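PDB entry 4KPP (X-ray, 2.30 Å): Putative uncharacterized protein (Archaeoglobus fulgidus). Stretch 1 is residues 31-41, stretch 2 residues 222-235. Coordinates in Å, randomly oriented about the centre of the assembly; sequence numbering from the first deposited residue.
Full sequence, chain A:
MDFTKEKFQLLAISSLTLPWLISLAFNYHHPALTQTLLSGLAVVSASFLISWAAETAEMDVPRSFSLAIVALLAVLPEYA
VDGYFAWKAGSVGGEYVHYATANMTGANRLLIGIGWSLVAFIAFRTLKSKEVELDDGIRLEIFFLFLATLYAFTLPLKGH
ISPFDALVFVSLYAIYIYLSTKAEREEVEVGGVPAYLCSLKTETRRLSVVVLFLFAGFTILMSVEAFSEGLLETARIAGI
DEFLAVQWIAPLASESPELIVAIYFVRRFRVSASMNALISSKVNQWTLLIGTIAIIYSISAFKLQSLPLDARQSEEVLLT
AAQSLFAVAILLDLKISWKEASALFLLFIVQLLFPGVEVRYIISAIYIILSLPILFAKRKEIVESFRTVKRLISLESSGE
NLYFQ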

# COMPACT_ATOMS: atom_id res chain seq x y z
N PRO A 31 -10.34 18.17 -20.57
CA PRO A 31 -8.94 18.60 -20.51
C PRO A 31 -8.15 17.81 -19.47
O PRO A 31 -8.75 17.10 -18.66
CB PRO A 31 -9.05 20.07 -20.08
CG PRO A 31 -10.40 20.49 -20.51
CD PRO A 31 -11.27 19.28 -20.35
N ALA A 32 -6.83 17.95 -19.48
CA ALA A 32 -5.94 17.15 -18.63
C ALA A 32 -6.30 17.13 -17.14
O ALA A 32 -6.51 16.06 -16.57
CB ALA A 32 -4.49 17.59 -18.83
N LEU A 33 -6.36 18.30 -16.52
CA LEU A 33 -6.60 18.39 -15.08
C LEU A 33 -7.96 17.81 -14.68
O LEU A 33 -8.06 17.04 -13.73
CB LEU A 33 -6.47 19.83 -14.59
CG LEU A 33 -6.68 20.01 -13.08
CD1 LEU A 33 -5.66 19.19 -12.31
CD2 LEU A 33 -6.64 21.48 -12.67
N THR A 34 -9.01 18.19 -15.41
CA THR A 34 -10.35 17.73 -15.07
C THR A 34 -10.51 16.22 -15.30
O THR A 34 -11.22 15.55 -14.55
CB THR A 34 -11.45 18.54 -15.80
OG1 THR A 34 -12.37 17.65 -16.44
CG2 THR A 34 -10.83 19.46 -16.83
N GLN A 35 -9.83 15.69 -16.31
CA GLN A 35 -9.80 14.25 -16.52
C GLN A 35 -9.18 13.55 -15.32
O GLN A 35 -9.65 12.49 -14.89
CB GLN A 35 -9.02 13.88 -17.79
CG GLN A 35 -8.77 12.38 -17.92
CD GLN A 35 -8.15 11.98 -19.24
OE1 GLN A 35 -8.76 12.15 -20.30
NE2 GLN A 35 -6.94 11.44 -19.19
N THR A 36 -8.14 14.15 -14.76
CA THR A 36 -7.44 13.60 -13.60
C THR A 36 -8.34 13.61 -12.37
O THR A 36 -8.43 12.62 -11.65
CB THR A 36 -6.17 14.41 -13.28
OG1 THR A 36 -5.34 14.48 -14.44
CG2 THR A 36 -5.40 13.77 -12.14
N LEU A 37 -9.00 14.74 -12.14
CA LEU A 37 -9.90 14.90 -11.00
C LEU A 37 -11.05 13.90 -11.03
O LEU A 37 -11.31 13.21 -10.05
CB LEU A 37 -10.43 16.33 -10.94
CG LEU A 37 -9.36 17.41 -10.77
CD1 LEU A 37 -9.94 18.81 -10.89
CD2 LEU A 37 -8.64 17.23 -9.44
N LEU A 38 -11.73 13.82 -12.17
CA LEU A 38 -12.89 12.94 -12.31
C LEU A 38 -12.53 11.45 -12.24
O LEU A 38 -13.17 10.69 -11.52
CB LEU A 38 -13.65 13.25 -13.60
CG LEU A 38 -14.36 14.60 -13.66
CD1 LEU A 38 -15.19 14.74 -14.93
CD2 LEU A 38 -15.23 14.83 -12.42
N SER A 39 -11.51 11.05 -12.99
CA SER A 39 -11.07 9.66 -12.99
C SER A 39 -10.48 9.30 -11.64
O SER A 39 -10.65 8.17 -11.16
CB SER A 39 -10.05 9.41 -14.10
OG SER A 39 -8.93 10.27 -13.96
N GLY A 40 -9.78 10.26 -11.03
CA GLY A 40 -9.25 10.10 -9.69
C GLY A 40 -10.35 10.02 -8.65
O GLY A 40 -10.24 9.27 -7.67
N LEU A 41 -11.41 10.80 -8.84
CA LEU A 41 -12.56 10.74 -7.95
C LEU A 41 -13.19 9.34 -7.99
O LEU A 41 -13.53 8.78 -6.95
CB LEU A 41 -13.60 11.81 -8.32
CG LEU A 41 -14.87 11.89 -7.47
CD1 LEU A 41 -14.52 12.11 -6.00
CD2 LEU A 41 -15.79 12.99 -7.98
N MET A 222 -11.32 1.00 -15.56
CA MET A 222 -11.77 1.96 -16.57
C MET A 222 -11.34 3.39 -16.22
O MET A 222 -11.73 4.34 -16.90
CB MET A 222 -13.29 1.91 -16.74
CG MET A 222 -13.82 0.56 -17.20
SD MET A 222 -13.30 0.13 -18.87
CE MET A 222 -14.07 1.45 -19.80
N SER A 223 -10.53 3.54 -15.18
CA SER A 223 -10.16 4.87 -14.70
C SER A 223 -8.65 5.12 -14.62
O SER A 223 -8.20 6.26 -14.78
CB SER A 223 -10.79 5.13 -13.33
OG SER A 223 -12.21 5.07 -13.40
N VAL A 224 -7.86 4.08 -14.37
CA VAL A 224 -6.44 4.26 -14.09
C VAL A 224 -5.62 4.87 -15.22
O VAL A 224 -4.75 5.69 -14.98
CB VAL A 224 -5.75 2.96 -13.61
CG1 VAL A 224 -6.09 2.69 -12.15
CG2 VAL A 224 -6.14 1.78 -14.51
N GLU A 225 -5.91 4.46 -16.45
CA GLU A 225 -5.19 5.01 -17.60
C GLU A 225 -5.43 6.50 -17.73
O GLU A 225 -4.48 7.28 -17.84
CB GLU A 225 -5.61 4.30 -18.89
CG GLU A 225 -4.98 4.88 -20.15
CD GLU A 225 -5.37 4.13 -21.41
OE1 GLU A 225 -6.29 3.29 -21.34
OE2 GLU A 225 -4.75 4.38 -22.46
N ALA A 226 -6.69 6.91 -17.69
CA ALA A 226 -7.03 8.32 -17.81
C ALA A 226 -6.46 9.11 -16.64
O ALA A 226 -5.98 10.23 -16.81
CB ALA A 226 -8.53 8.50 -17.90
N PHE A 227 -6.52 8.53 -15.44
CA PHE A 227 -5.97 9.19 -14.27
C PHE A 227 -4.45 9.32 -14.37
O PHE A 227 -3.89 10.37 -14.03
CB PHE A 227 -6.37 8.46 -12.98
CG PHE A 227 -5.70 9.00 -11.75
CD1 PHE A 227 -6.08 10.23 -11.23
CD2 PHE A 227 -4.69 8.29 -11.12
CE1 PHE A 227 -5.46 10.74 -10.10
CE2 PHE A 227 -4.07 8.79 -9.99
CZ PHE A 227 -4.45 10.02 -9.48
N SER A 228 -3.78 8.27 -14.84
CA SER A 228 -2.32 8.26 -14.94
C SER A 228 -1.84 9.18 -16.06
O SER A 228 -0.90 9.96 -15.86
CB SER A 228 -1.79 6.84 -15.17
OG SER A 228 -2.26 5.94 -14.17
N GLU A 229 -2.47 9.08 -17.22
CA GLU A 229 -2.12 9.94 -18.35
C GLU A 229 -2.57 11.37 -18.10
O GLU A 229 -1.95 12.31 -18.59
CB GLU A 229 -2.73 9.41 -19.65
CG GLU A 229 -2.22 8.03 -20.07
CD GLU A 229 -0.72 8.01 -20.33
OE1 GLU A 229 -0.13 9.07 -20.62
OE2 GLU A 229 -0.12 6.91 -20.23
N GLY A 230 -3.66 11.53 -17.36
CA GLY A 230 -4.14 12.85 -16.98
C GLY A 230 -3.12 13.54 -16.09
O GLY A 230 -2.82 14.72 -16.28
N LEU A 231 -2.60 12.81 -15.11
CA LEU A 231 -1.56 13.32 -14.23
C LEU A 231 -0.33 13.74 -15.02
O LEU A 231 0.17 14.86 -14.85
CB LEU A 231 -1.16 12.27 -13.20
CG LEU A 231 -1.57 12.53 -11.75
CD1 LEU A 231 -1.04 11.43 -10.85
CD2 LEU A 231 -1.08 13.89 -11.28
N LEU A 232 0.16 12.85 -15.88
CA LEU A 232 1.34 13.12 -16.70
C LEU A 232 1.13 14.33 -17.60
O LEU A 232 2.05 15.13 -17.78
CB LEU A 232 1.72 11.90 -17.54
CG LEU A 232 2.32 10.70 -16.80
CD1 LEU A 232 2.58 9.55 -17.76
CD2 LEU A 232 3.60 11.11 -16.09
N GLU A 233 -0.06 14.45 -18.17
CA GLU A 233 -0.38 15.57 -19.04
C GLU A 233 -0.41 16.88 -18.26
O GLU A 233 0.18 17.87 -18.67
CB GLU A 233 -1.72 15.34 -19.73
CG GLU A 233 -1.62 15.11 -21.23
CD GLU A 233 -1.23 16.36 -21.99
OE1 GLU A 233 -0.03 16.72 -21.98
OE2 GLU A 233 -2.13 16.97 -22.61
N THR A 234 -1.10 16.87 -17.12
CA THR A 234 -1.20 18.04 -16.26
C THR A 234 0.17 18.55 -15.84
O THR A 234 0.43 19.75 -15.87
CB THR A 234 -2.05 17.73 -14.99
OG1 THR A 234 -3.40 17.46 -15.38
CG2 THR A 234 -2.05 18.91 -14.04
N ALA A 235 1.06 17.63 -15.47
CA ALA A 235 2.40 18.00 -15.04
C ALA A 235 3.23 18.60 -16.17
O ALA A 235 4.09 19.46 -15.94
CB ALA A 235 3.12 16.79 -14.44

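Two helices, 32-41 and 224-235, far apart in sequence, pack at 145° between their N-to-C directions, closer to antiparallel than to perpendicular. Their axes approach to 7.9 Å, a close spacing for two helices, and many of the residues lining the contact are small (alanine, serine, threonine and glycine), joined by Phe227 and Gln35, with Leu33, Leu231 and Glu233 contributing less area. The backbones come nearest where the CA atoms of Thr36 and Phe227 lie 4.7 Å apart; farther along, the CA atoms of Ser39 and Ser223 are 5.2 Å apart. Together the two stretches bury 535 Å².

Shape makes the first rule. Thr36 is the knob of this contact, its side chain seated among Phe227, Gly230, Leu231 and Thr234. The hole depends on Gly230: Thr36 OG1 lies 2.9 Å from Gly230 C, directly against the backbone, and a CB modelled on this glycine would stand 2.5 Å from Thr36 OG1, a clash. Gly40 plays a similar part on the other helix. Its CA is 3.5 Å from Phe227 CD1, and an ideal CB there would come within 3.0 Å of Phe227 CE1. Each glycine thus makes room for a side chain of the opposing helix.

Phe227 supplies the bulk that the glycines and small residues leave room for. With chi1 in the t well, its ring reaches Thr36, where CG2 meets Phe227 CE1 at 3.7 Å, an apolar contact. Thr36 O, 3.4 Å from Phe227 CD1, approaches the ring edge near its plane, as does Ser39 OG; the rim of an aromatic ring carries slight positive charge, so oxygen is tolerated there. Ser39 OG also sits 3.2 Å from Phe227 CA, a separation that brings side chain and backbone into direct contact.

At the N-terminal end of the first helix, a small residue meets the base of a longer one. Ala32 CB touches Glu233 CB at 3.7 Å, using the aliphatic base of the glutamate, while Thr234 OG1 comes within 3.4 Å of Ala32 C. Toward the other end of the contact, Ser39 CB rests 3.7 Å from Ser223 O.

Directional bonding across the contact is sparse. Gln35 makes the single interhelical hydrogen bond, extending through two t rotamers to place NE2 2.8 Å from Ala226 O, with an N-H...O angle of 151°. That carbonyl already accepts from Gly230 N within its own helix, at 2.7 Å between Gly230 N and Ala226 O, so the amide adds a second donor to an oxygen engaged in the helical ladder.

Three interface hydroxyls obey a different rule: they donate to their own helices. Thr36 OG1 bonds to Ala32 O at 2.9 Å, Ser39 OG to Gln35 O at 2.5 Å, and Thr234 OG1 to Gly230 O at 2.9 Å, each one turn back. This satisfies the polar groups locally, letting threonine and serine serve as compact packing residues. Even Thr36 OG1 and Leu231 N, at 3.3 Å, have too poor an angle to bond.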